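Local coordinates for protein angiotensin-converting enzyme (Anopheles gambiae, PDB 6S1Y) that is a zinc metallopeptidase of the angiotensin-converting enzyme family that probably trims dipeptides from the C-terminal ends of peptide substrates, at residues A[201-206]-A[565-570]; A[205-210]-A[434-439]; A[381-386]-A[555-560]. One frame throughout, in Å; residues are numbered along the deposited sequence. Where two conformers were deposited one is given.

In the fold
Three contacts around helix 495-514 illustrate how a largely helical peptidase ties distant chain parts together. Contacts 1 and 2 both start from helix 203-233, share Q205 and Q206, have centres about 11 Å apart, and touch where A569 CB packs on V210 CG1. Centre to centre, contact 3 lies about 13 Å from contact 1 and about 18 Å from contact 2. Along the chain the order is 201-210, 381-386, 434-439, 555-560 and 565-570, so contacts 2 and 3 interleave and contact 1 spans both. R565 of contact 1 forms salt bridges with D556 and E559 in contact 3. Side chains from every contact touch helix 495-514, which gathers segments over 350 residues apart beside the zinc bound by E385.

Contact 1: A[201-206]-A[565-570]; sequences STFEQQ and RKMSAD
M567 lays its terminal methyl snugly against the ring of F203, with CE 3.8 Å from F203 CE1. The two side chains cross at about a right angle, and the sulfur joins in a Met-aromatic contact, SD lying obliquely 5.1 Å from the centroid of the F203 ring. M567 reaches over because CG is anti to the backbone N (chi1 168°), its chain bending only at the last torsion, which also brings CE beside CB of Q206. Behind this pair stands helix 495-514, where L495 and V499 meet F203 while V502 and I503 meet M567.

The other half is polar and looser. K566 NZ comes no nearer than 4.2 Å to Q206 NE2, and no direct hydrogen bond joins the segments. A water bridges them instead, donating to Q206 OE1 at 2.6 Å and to M567 O at 2.6 Å. The Q206 amide is held at its other end too, since NE2 donates nearly straight to T202 OG1, 3.0 Å away and close to the amide plane. The start of helix 203-233 and the loop before helix 570-575 are thus joined by apolar packing on the buried side and, on the polar side, by a single water pairing an amide with a backbone carbonyl.

Contact 2: A[205-210]-A[434-439]; sequences QQVDDV and FAYTLD
V207 and Y436 mark the closest approach of two helical segments that run in roughly opposite directions, their CA atoms 7.9 Å apart. Both residues direct their side chains at the facing helix, and Y436 bridges most of the gap. With its CG anti to the backbone N (chi1 177°), the tyrosine ring extends straight out from helix 431-447. V207 CG1 abuts the edge of that ring near its plane, 3.4 Å from Y436 CD1, a tight carbon-carbon approach. Farther out, the phenol hydroxyl donates a short hydrogen bond to the carboxylate of D208, Y436 OH lying 2.6 Å from D208 OD1. The two flat groups stand almost perpendicular, 86° apart, and the hydroxyl meets OD1 from above the carboxylate plane, 52° out of it. This is helix-helix packing within the predominantly α-helical body of the angiotensin-converting enzyme fold: a valine and an aspartate on consecutive positions of helix 203-233 receive the flank and the hydroxyl of one aromatic residue. F498 of helix 495-514 packs on both V207 and Y436, and Y466 meets the tyrosine ring edge-to-face. K440 NZ is a second hydrogen-bond partner of Y436 OH, and its positive charge would probably polarise the hydroxyl towards donating to D208. The Y436 side chain is about 13 Å from the bound ligand at the nearest atoms. Three residues farther along, D439 OD2 accepts from the backbone N atoms of Y494 and L495, and the hydroxyl of Y494 in turn hydrogen-bonds the ligand.

Contact 3: A[381-386]-A[555-560]; sequences PGFHEA and PDAMEV. With ZN (zinc ion), chain G; KSN ((2~{S})-2-[[(4~{S})-4-azanyl-5-oxidanyl-5-oxidanylidene-pentanoyl]amino]pentanedioic acid), chain H.
Between segments 381-386 and 555-560, on helices 381-395 and 554-562, the closest CA atoms are those of F383 and M558, 8.8 Å apart. F383 points at the other segment and touches it with the far end of its ring. CG lies anti to the carbonyl carbon and beside the backbone N (chi1 -80°), a setting that presents CE2 and CZ to the partner. F383 CZ meets M558 CB at 3.9 Å, the methylene lying at the ring edge near its plane, and the backbone N of M558 sits at that edge too. The methyl of A557 approaches obliquely, with CB 3.9 Å from F383 CE2. M558 therefore contributes the base of its side chain, which crosses the phenylalanine at about a right angle. M545 of helix 536-547 touches both F383 and A557, while F507 meets the F383 ring edge-to-face, so this is an apolar, buried junction.

Two residues on, the same helix turns to metal chemistry. The E385 chain bends at chi2 (-58°) and places a single carboxylate oxygen on the zinc: OE1 is 1.9 Å from the zinc ion, whereas OE2 stays 3.2 Å from it. The ligand carboxylate binds unequally, with KSN O15 at 1.9 Å from the zinc and KSN O14 at 2.5 Å. H357 and H361 complete the metal site. H384 acts in the second shell, its ND1 hydrogen-bonded to ND1 of H361 and its NE2 to the hydroxyl of Y368, which probably helps to orient a zinc-binding imidazole. Two histidines from an HExxH helix and a glutamate from a later helix make up the zinc site characteristic of gluzincin metallopeptidases.

Contact 1: A[201-206]-A[565-570]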
loop_
_atom_site.group_PDB
_atom_site.type_symbol
_atom_site.label_atom_id
_atom_site.label_comp_id
_atom_site.label_asym_id
_atom_site.label_seq_id
_atom_site.Cartn_x
_atom_site.Cartn_y
_atom_site.Cartn_z
ATOM N N SER A 201 22.175 0.792 -4.936
ATOM C CA SER A 201 22.478 2.217 -5.000
ATOM C C SER A 201 21.898 2.877 -6.238
ATOM O O SER A 201 21.812 4.111 -6.287
ATOM C CB SER A 201 23.992 2.424 -4.967
ATOM O OG SER A 201 24.627 1.640 -5.968
ATOM N N THR A 202 21.513 2.089 -7.235
ATOM C CA THR A 202 20.840 2.610 -8.414
ATOM C C THR A 202 19.314 2.527 -8.311
ATOM O O THR A 202 18.626 2.764 -9.317
ATOM C CB THR A 202 21.297 1.854 -9.677
ATOM O OG1 THR A 202 20.615 0.595 -9.766
ATOM C CG2 THR A 202 22.790 1.594 -9.657
ATOM N N PHE A 203 18.768 2.185 -7.134
ATOM C CA PHE A 203 17.340 1.906 -7.062
ATOM C C PHE A 203 16.502 3.162 -7.287
ATOM O O PHE A 203 15.445 3.098 -7.923
ATOM C CB PHE A 203 16.964 1.274 -5.724
ATOM C CG PHE A 203 15.664 0.527 -5.766
ATOM C CD1 PHE A 203 15.555 -0.654 -6.493
ATOM C CD2 PHE A 203 14.547 1.021 -5.105
ATOM C CE1 PHE A 203 14.344 -1.351 -6.547
ATOM C CE2 PHE A 203 13.335 0.335 -5.132
ATOM C CZ PHE A 203 13.222 -0.859 -5.859
ATOM N N GLU A 204 16.933 4.309 -6.774
ATOM C CA GLU A 204 16.178 5.528 -7.045
ATOM C C GLU A 204 16.043 5.752 -8.549
ATOM O O GLU A 204 14.977 6.144 -9.033
ATOM C CB GLU A 204 16.825 6.730 -6.380
ATOM C CG GLU A 204 15.978 7.960 -6.534
ATOM C CD GLU A 204 16.359 9.044 -5.576
ATOM O OE1 GLU A 204 17.382 8.864 -4.877
ATOM O OE2 GLU A 204 15.620 10.065 -5.523
ATOM N N GLN A 205 17.098 5.455 -9.315
ATOM C CA GLN A 205 17.031 5.644 -10.757
ATOM C C GLN A 205 16.093 4.630 -11.396
ATOM O O GLN A 205 15.357 4.955 -12.331
ATOM C CB GLN A 205 18.429 5.537 -11.367
ATOM C CG GLN A 205 18.473 5.891 -12.844
ATOM C CD GLN A 205 18.082 7.340 -13.096
ATOM O OE1 GLN A 205 18.743 8.271 -12.606
ATOM N NE2 GLN A 205 16.998 7.535 -13.858
ATOM N N GLN A 206 16.104 3.395 -10.911
ATOM C CA GLN A 206 15.223 2.384 -11.476
ATOM C C GLN A 206 13.770 2.801 -11.369
ATOM O O GLN A 206 12.959 2.515 -12.262
ATOM C CB GLN A 206 15.445 1.052 -10.774
ATOM C CG GLN A 206 16.868 0.520 -10.941
ATOM C CD GLN A 206 17.019 -0.864 -10.353
ATOM O OE1 GLN A 206 16.107 -1.702 -10.453
ATOM N NE2 GLN A 206 18.157 -1.104 -9.710
ATOM N N ARG A 565 16.149 -11.675 -11.840
ATOM C CA ARG A 565 16.752 -11.109 -10.646
ATOM C C ARG A 565 16.580 -9.600 -10.567
ATOM O O ARG A 565 17.209 -8.963 -9.717
ATOM C CB ARG A 565 18.235 -11.485 -10.596
ATOM C CG ARG A 565 18.466 -12.996 -10.704
ATOM C CD ARG A 565 19.939 -13.353 -10.778
ATOM N NE ARG A 565 20.747 -12.546 -9.869
ATOM C CZ ARG A 565 20.899 -12.806 -8.570
ATOM N NH1 ARG A 565 20.295 -13.851 -8.010
ATOM N NH2 ARG A 565 21.652 -12.013 -7.832
ATOM N N LYS A 566 15.732 -9.006 -11.404
ATOM C CA LYS A 566 15.543 -7.561 -11.351
ATOM C C LYS A 566 14.070 -7.191 -11.471
ATOM O O LYS A 566 13.269 -7.896 -12.090
ATOM C CB LYS A 566 16.378 -6.867 -12.440
ATOM C CG LYS A 566 17.866 -6.807 -12.069
ATOM C CD LYS A 566 18.726 -6.108 -13.115
ATOM C CE LYS A 566 20.055 -5.607 -12.515
ATOM N NZ LYS A 566 19.891 -4.419 -11.593
ATOM N N MET A 567 13.718 -6.092 -10.809
ATOM C CA MET A 567 12.440 -5.439 -11.054
ATOM C C MET A 567 12.404 -4.915 -12.486
ATOM O O MET A 567 13.362 -4.289 -12.960
ATOM C CB MET A 567 12.255 -4.298 -10.058
ATOM C CG MET A 567 11.115 -3.347 -10.340
ATOM S SD MET A 567 10.949 -2.122 -9.004
ATOM C CE MET A 567 12.063 -0.816 -9.567
ATOM N N SER A 568 11.303 -5.192 -13.177
ATOM C CA SER A 568 11.161 -4.784 -14.564
ATOM C C SER A 568 9.706 -4.471 -14.832
ATOM O O SER A 568 8.820 -5.195 -14.371
ATOM C CB SER A 568 11.630 -5.860 -15.538
ATOM O OG SER A 568 11.323 -5.473 -16.867
ATOM N N ALA A 569 9.472 -3.375 -15.556
ATOM C CA ALA A 569 8.130 -2.987 -15.976
ATOM C C ALA A 569 7.628 -3.756 -17.190
ATOM O O ALA A 569 6.520 -3.459 -17.660
ATOM C CB ALA A 569 8.091 -1.493 -16.297
ATOM N N ASP A 570 8.407 -4.713 -17.704
ATOM C CA ASP A 570 7.995 -5.488 -18.873
ATOM C C ASP A 570 6.632 -6.124 -18.643
ATOM O O ASP A 570 5.719 -5.988 -19.469
ATOM C CB ASP A 570 9.067 -6.551 -19.175
ATOM C CG ASP A 570 8.691 -7.495 -20.322
ATOM O OD1 ASP A 570 7.727 -7.214 -21.070
ATOM O OD2 ASP A 570 9.394 -8.527 -20.474
HETATM O O HOH W 1 14.446 -2.002 -12.449
#

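Contact 2: A[205-210]-A[434-439]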
loop_
_atom_site.group_PDB
_atom_site.type_symbol
_atom_site.label_atom_id
_atom_site.label_comp_id
_atom_site.label_asym_id
_atom_site.label_seq_id
_atom_site.Cartn_x
_atom_site.Cartn_y
_atom_site.Cartn_z
ATOM N N GLN A 205 17.098 5.455 -9.315
ATOM C CA GLN A 205 17.031 5.644 -10.757
ATOM C C GLN A 205 16.093 4.630 -11.396
ATOM O O GLN A 205 15.357 4.955 -12.331
ATOM C CB GLN A 205 18.429 5.537 -11.367
ATOM C CG GLN A 205 18.473 5.891 -12.844
ATOM C CD GLN A 205 18.082 7.340 -13.096
ATOM O OE1 GLN A 205 18.743 8.271 -12.606
ATOM N NE2 GLN A 205 16.998 7.535 -13.858
ATOM N N GLN A 206 16.104 3.395 -10.911
ATOM C CA GLN A 206 15.223 2.384 -11.476
ATOM C C GLN A 206 13.770 2.801 -11.369
ATOM O O GLN A 206 12.959 2.515 -12.262
ATOM C CB GLN A 206 15.445 1.052 -10.774
ATOM C CG GLN A 206 16.868 0.520 -10.941
ATOM C CD GLN A 206 17.019 -0.864 -10.353
ATOM O OE1 GLN A 206 16.107 -1.702 -10.453
ATOM N NE2 GLN A 206 18.157 -1.104 -9.710
ATOM N N VAL A 207 13.418 3.491 -10.279
ATOM C CA VAL A 207 12.034 3.906 -10.064
ATOM C C VAL A 207 11.657 5.031 -11.018
ATOM O O VAL A 207 10.567 5.026 -11.606
ATOM C CB VAL A 207 11.847 4.313 -8.591
ATOM C CG1 VAL A 207 10.560 5.079 -8.440
ATOM C CG2 VAL A 207 11.850 3.067 -7.702
ATOM N N ASP A 208 12.551 6.014 -11.182
ATOM C CA ASP A 208 12.372 7.027 -12.221
ATOM C C ASP A 208 12.220 6.377 -13.596
ATOM O O ASP A 208 11.391 6.799 -14.408
ATOM C CB ASP A 208 13.558 7.995 -12.233
ATOM C CG ASP A 208 13.683 8.819 -10.955
ATOM O OD1 ASP A 208 12.761 8.830 -10.096
ATOM O OD2 ASP A 208 14.734 9.483 -10.804
ATOM N N ASP A 209 13.006 5.347 -13.889
ATOM C CA ASP A 209 12.891 4.725 -15.205
ATOM C C ASP A 209 11.540 4.045 -15.388
ATOM O O ASP A 209 10.983 4.057 -16.490
ATOM C CB ASP A 209 14.007 3.710 -15.424
ATOM C CG ASP A 209 15.366 4.351 -15.509
ATOM O OD1 ASP A 209 15.454 5.603 -15.614
ATOM O OD2 ASP A 209 16.351 3.585 -15.464
ATOM N N VAL A 210 10.992 3.427 -14.334
ATOM C CA VAL A 210 9.682 2.801 -14.484
ATOM C C VAL A 210 8.608 3.863 -14.699
ATOM O O VAL A 210 7.707 3.696 -15.532
ATOM C CB VAL A 210 9.365 1.902 -13.275
ATOM C CG1 VAL A 210 7.933 1.449 -13.331
ATOM C CG2 VAL A 210 10.332 0.704 -13.251
ATOM N N PHE A 434 0.886 8.016 -8.405
ATOM C CA PHE A 434 0.559 8.464 -7.062
ATOM C C PHE A 434 1.597 7.980 -6.062
ATOM O O PHE A 434 2.136 8.770 -5.286
ATOM C CB PHE A 434 -0.822 7.957 -6.656
ATOM C CG PHE A 434 -1.170 8.252 -5.224
ATOM C CD1 PHE A 434 -1.728 9.475 -4.870
ATOM C CD2 PHE A 434 -0.950 7.314 -4.243
ATOM C CE1 PHE A 434 -2.066 9.743 -3.566
ATOM C CE2 PHE A 434 -1.277 7.577 -2.934
ATOM C CZ PHE A 434 -1.837 8.792 -2.592
ATOM N N ALA A 435 1.848 6.665 -6.026
ATOM C CA ALA A 435 2.772 6.106 -5.039
ATOM C C ALA A 435 4.149 6.738 -5.183
ATOM O O ALA A 435 4.788 7.081 -4.185
ATOM C CB ALA A 435 2.849 4.588 -5.198
ATOM N N TYR A 436 4.596 6.946 -6.426
ATOM C CA TYR A 436 5.872 7.604 -6.684
ATOM C C TYR A 436 5.942 8.985 -6.033
ATOM O O TYR A 436 6.931 9.316 -5.372
ATOM C CB TYR A 436 6.087 7.722 -8.199
ATOM C CG TYR A 436 7.343 8.449 -8.632
ATOM C CD1 TYR A 436 8.606 7.890 -8.443
ATOM C CD2 TYR A 436 7.268 9.682 -9.286
ATOM C CE1 TYR A 436 9.752 8.561 -8.876
ATOM C CE2 TYR A 436 8.393 10.339 -9.713
ATOM C CZ TYR A 436 9.637 9.788 -9.501
ATOM O OH TYR A 436 10.763 10.467 -9.944
ATOM N N THR A 437 4.900 9.806 -6.207
ATOM C CA THR A 437 4.974 11.179 -5.723
ATOM C C THR A 437 5.022 11.254 -4.201
ATOM O O THR A 437 5.546 12.223 -3.651
ATOM C CB THR A 437 3.785 12.010 -6.217
ATOM O OG1 THR A 437 2.573 11.353 -5.848
ATOM C CG2 THR A 437 3.803 12.171 -7.719
ATOM N N LEU A 438 4.455 10.277 -3.499
ATOM C CA LEU A 438 4.423 10.380 -2.041
ATOM C C LEU A 438 5.827 10.287 -1.438
ATOM O O LEU A 438 6.161 11.041 -0.514
ATOM C CB LEU A 438 3.528 9.303 -1.439
ATOM C CG LEU A 438 2.033 9.571 -1.357
ATOM C CD1 LEU A 438 1.430 8.688 -0.274
ATOM C CD2 LEU A 438 1.759 11.034 -1.045
ATOM N N ASP A 439 6.651 9.356 -1.911
ATOM C CA ASP A 439 7.997 9.295 -1.360
ATOM C C ASP A 439 8.958 10.231 -2.066
ATOM O O ASP A 439 9.880 10.745 -1.422
ATOM C CB ASP A 439 8.496 7.852 -1.349
ATOM C CG ASP A 439 7.989 7.089 -0.094
ATOM O OD1 ASP A 439 7.216 7.697 0.675
ATOM O OD2 ASP A 439 8.370 5.917 0.140
#

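Contact 3: A[381-386]-A[555-560]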
loop_
_atom_site.group_PDB
_atom_site.type_symbol
_atom_site.label_atom_id
_atom_site.label_comp_id
_atom_site.label_asym_id
_atom_site.label_seq_id
_atom_site.Cartn_x
_atom_site.Cartn_y
_atom_site.Cartn_z
ATOM N N PRO A 381 10.542 -4.342 1.188
ATOM C CA PRO A 381 9.164 -3.961 1.568
ATOM C C PRO A 381 8.150 -4.138 0.460
ATOM O O PRO A 381 6.954 -4.258 0.748
ATOM C CB PRO A 381 9.298 -2.485 1.973
ATOM C CG PRO A 381 10.762 -2.323 2.338
ATOM C CD PRO A 381 11.515 -3.270 1.453
ATOM N N GLY A 382 8.575 -4.168 -0.802
ATOM C CA GLY A 382 7.636 -4.376 -1.885
ATOM C C GLY A 382 7.176 -5.804 -2.023
ATOM O O GLY A 382 6.047 -6.053 -2.466
ATOM N N PHE A 383 8.022 -6.769 -1.671
ATOM C CA PHE A 383 7.554 -8.152 -1.671
ATOM C C PHE A 383 6.350 -8.322 -0.753
ATOM O O PHE A 383 5.384 -9.003 -1.104
ATOM C CB PHE A 383 8.661 -9.103 -1.226
ATOM C CG PHE A 383 9.647 -9.443 -2.297
ATOM C CD1 PHE A 383 10.352 -8.454 -2.946
ATOM C CD2 PHE A 383 9.900 -10.768 -2.611
ATOM C CE1 PHE A 383 11.271 -8.768 -3.912
ATOM C CE2 PHE A 383 10.826 -11.094 -3.565
ATOM C CZ PHE A 383 11.516 -10.097 -4.227
ATOM N N HIS A 384 6.383 -7.714 0.434
ATOM C CA HIS A 384 5.276 -7.884 1.373
ATOM C C HIS A 384 3.971 -7.337 0.816
ATOM O O HIS A 384 2.908 -7.953 0.975
ATOM C CB HIS A 384 5.594 -7.192 2.683
ATOM C CG HIS A 384 5.530 -8.106 3.857
ATOM N ND1 HIS A 384 4.351 -8.668 4.292
ATOM C CD2 HIS A 384 6.499 -8.580 4.673
ATOM C CE1 HIS A 384 4.591 -9.432 5.340
ATOM N NE2 HIS A 384 5.887 -9.399 5.589
ATOM N N GLU A 385 4.032 -6.166 0.160
ATOM C CA GLU A 385 2.826 -5.565 -0.403
ATOM C C GLU A 385 2.343 -6.300 -1.643
ATOM O O GLU A 385 1.159 -6.231 -1.970
ATOM C CB GLU A 385 3.104 -4.090 -0.718
ATOM C CG GLU A 385 3.646 -3.309 0.469
ATOM C CD GLU A 385 2.704 -3.367 1.654
ATOM O OE1 GLU A 385 1.495 -3.589 1.440
ATOM O OE2 GLU A 385 3.191 -3.212 2.788
ATOM N N ALA A 386 3.221 -7.026 -2.320
ATOM C CA ALA A 386 2.849 -7.678 -3.574
ATOM C C ALA A 386 2.039 -8.956 -3.389
ATOM O O ALA A 386 1.260 -9.319 -4.281
ATOM C CB ALA A 386 4.114 -8.000 -4.376
ATOM N N PRO A 555 17.048 -10.091 -4.765
ATOM C CA PRO A 555 17.139 -10.663 -6.122
ATOM C C PRO A 555 17.089 -12.180 -6.110
ATOM O O PRO A 555 16.438 -12.780 -6.971
ATOM C CB PRO A 555 18.474 -10.120 -6.653
ATOM C CG PRO A 555 18.711 -8.887 -5.872
ATOM C CD PRO A 555 18.170 -9.173 -4.493
ATOM N N ASP A 556 17.721 -12.819 -5.120
ATOM C CA ASP A 556 17.667 -14.279 -5.039
ATOM C C ASP A 556 16.264 -14.754 -4.703
ATOM O O ASP A 556 15.791 -15.753 -5.255
ATOM C CB ASP A 556 18.673 -14.790 -4.003
ATOM C CG ASP A 556 20.105 -14.383 -4.327
ATOM O OD1 ASP A 556 20.557 -14.585 -5.480
ATOM O OD2 ASP A 556 20.775 -13.836 -3.428
ATOM N N ALA A 557 15.568 -14.047 -3.818
ATOM C CA ALA A 557 14.183 -14.421 -3.535
ATOM C C ALA A 557 13.323 -14.320 -4.793
ATOM O O ALA A 557 12.499 -15.206 -5.066
ATOM C CB ALA A 557 13.619 -13.541 -2.420
ATOM N N MET A 558 13.505 -13.256 -5.582
ATOM C CA MET A 558 12.713 -13.117 -6.797
ATOM C C MET A 558 13.026 -14.231 -7.787
ATOM O O MET A 558 12.119 -14.877 -8.321
ATOM C CB MET A 558 12.972 -11.763 -7.445
ATOM C CG MET A 558 12.269 -11.611 -8.792
ATOM S SD MET A 558 12.469 -9.950 -9.418
ATOM C CE MET A 558 11.042 -9.195 -8.662
ATOM N N GLU A 559 14.314 -14.467 -8.049
ATOM C CA GLU A 559 14.684 -15.524 -8.979
ATOM C C GLU A 559 14.007 -16.844 -8.646
ATOM O O GLU A 559 13.667 -17.610 -9.551
ATOM C CB GLU A 559 16.199 -15.705 -8.993
ATOM C CG GLU A 559 16.626 -16.802 -9.931
ATOM C CD GLU A 559 18.081 -16.720 -10.320
ATOM O OE1 GLU A 559 18.908 -16.286 -9.484
ATOM O OE2 GLU A 559 18.386 -17.096 -11.474
ATOM N N VAL A 560 13.762 -17.113 -7.365
ATOM C CA VAL A 560 13.150 -18.378 -6.970
ATOM C C VAL A 560 11.821 -18.578 -7.676
ATOM O O VAL A 560 11.444 -19.706 -8.037
ATOM C CB VAL A 560 12.980 -18.427 -5.438
ATOM C CG1 VAL A 560 11.929 -19.473 -5.036
ATOM C CG2 VAL A 560 14.304 -18.700 -4.772
HETATM ZN ZN ZN G . 0.069 -3.872 2.718
HETATM C C10 KSN H . 0.613 -0.418 8.227
HETATM C C13 KSN H . -1.037 -2.229 4.277
HETATM C C17 KSN H . -3.524 2.498 0.502
HETATM C C02 KSN H . -3.217 1.059 0.069
HETATM C C03 KSN H . -2.618 0.149 1.150
HETATM C C04 KSN H . -2.834 0.559 2.598
HETATM C C05 KSN H . -3.601 -0.467 3.472
HETATM C C07 KSN H . -1.580 -0.972 5.000
HETATM C C08 KSN H . -1.256 -0.935 6.488
HETATM C C09 KSN H . 0.249 -0.770 6.772
HETATM N N01 KSN H . -2.293 1.057 -1.071
HETATM N N06 KSN H . -2.995 -1.129 4.636
HETATM O O11 KSN H . -0.276 0.063 8.997
HETATM O O12 KSN H . 1.800 -0.589 8.673
HETATM O O14 KSN H . -1.742 -3.276 4.291
HETATM O O15 KSN H . 0.043 -2.224 3.655
HETATM O O16 KSN H . -4.753 -0.681 3.237
HETATM O O18 KSN H . -4.645 2.726 1.030
HETATM O O19 KSN H . -2.734 3.470 0.357
#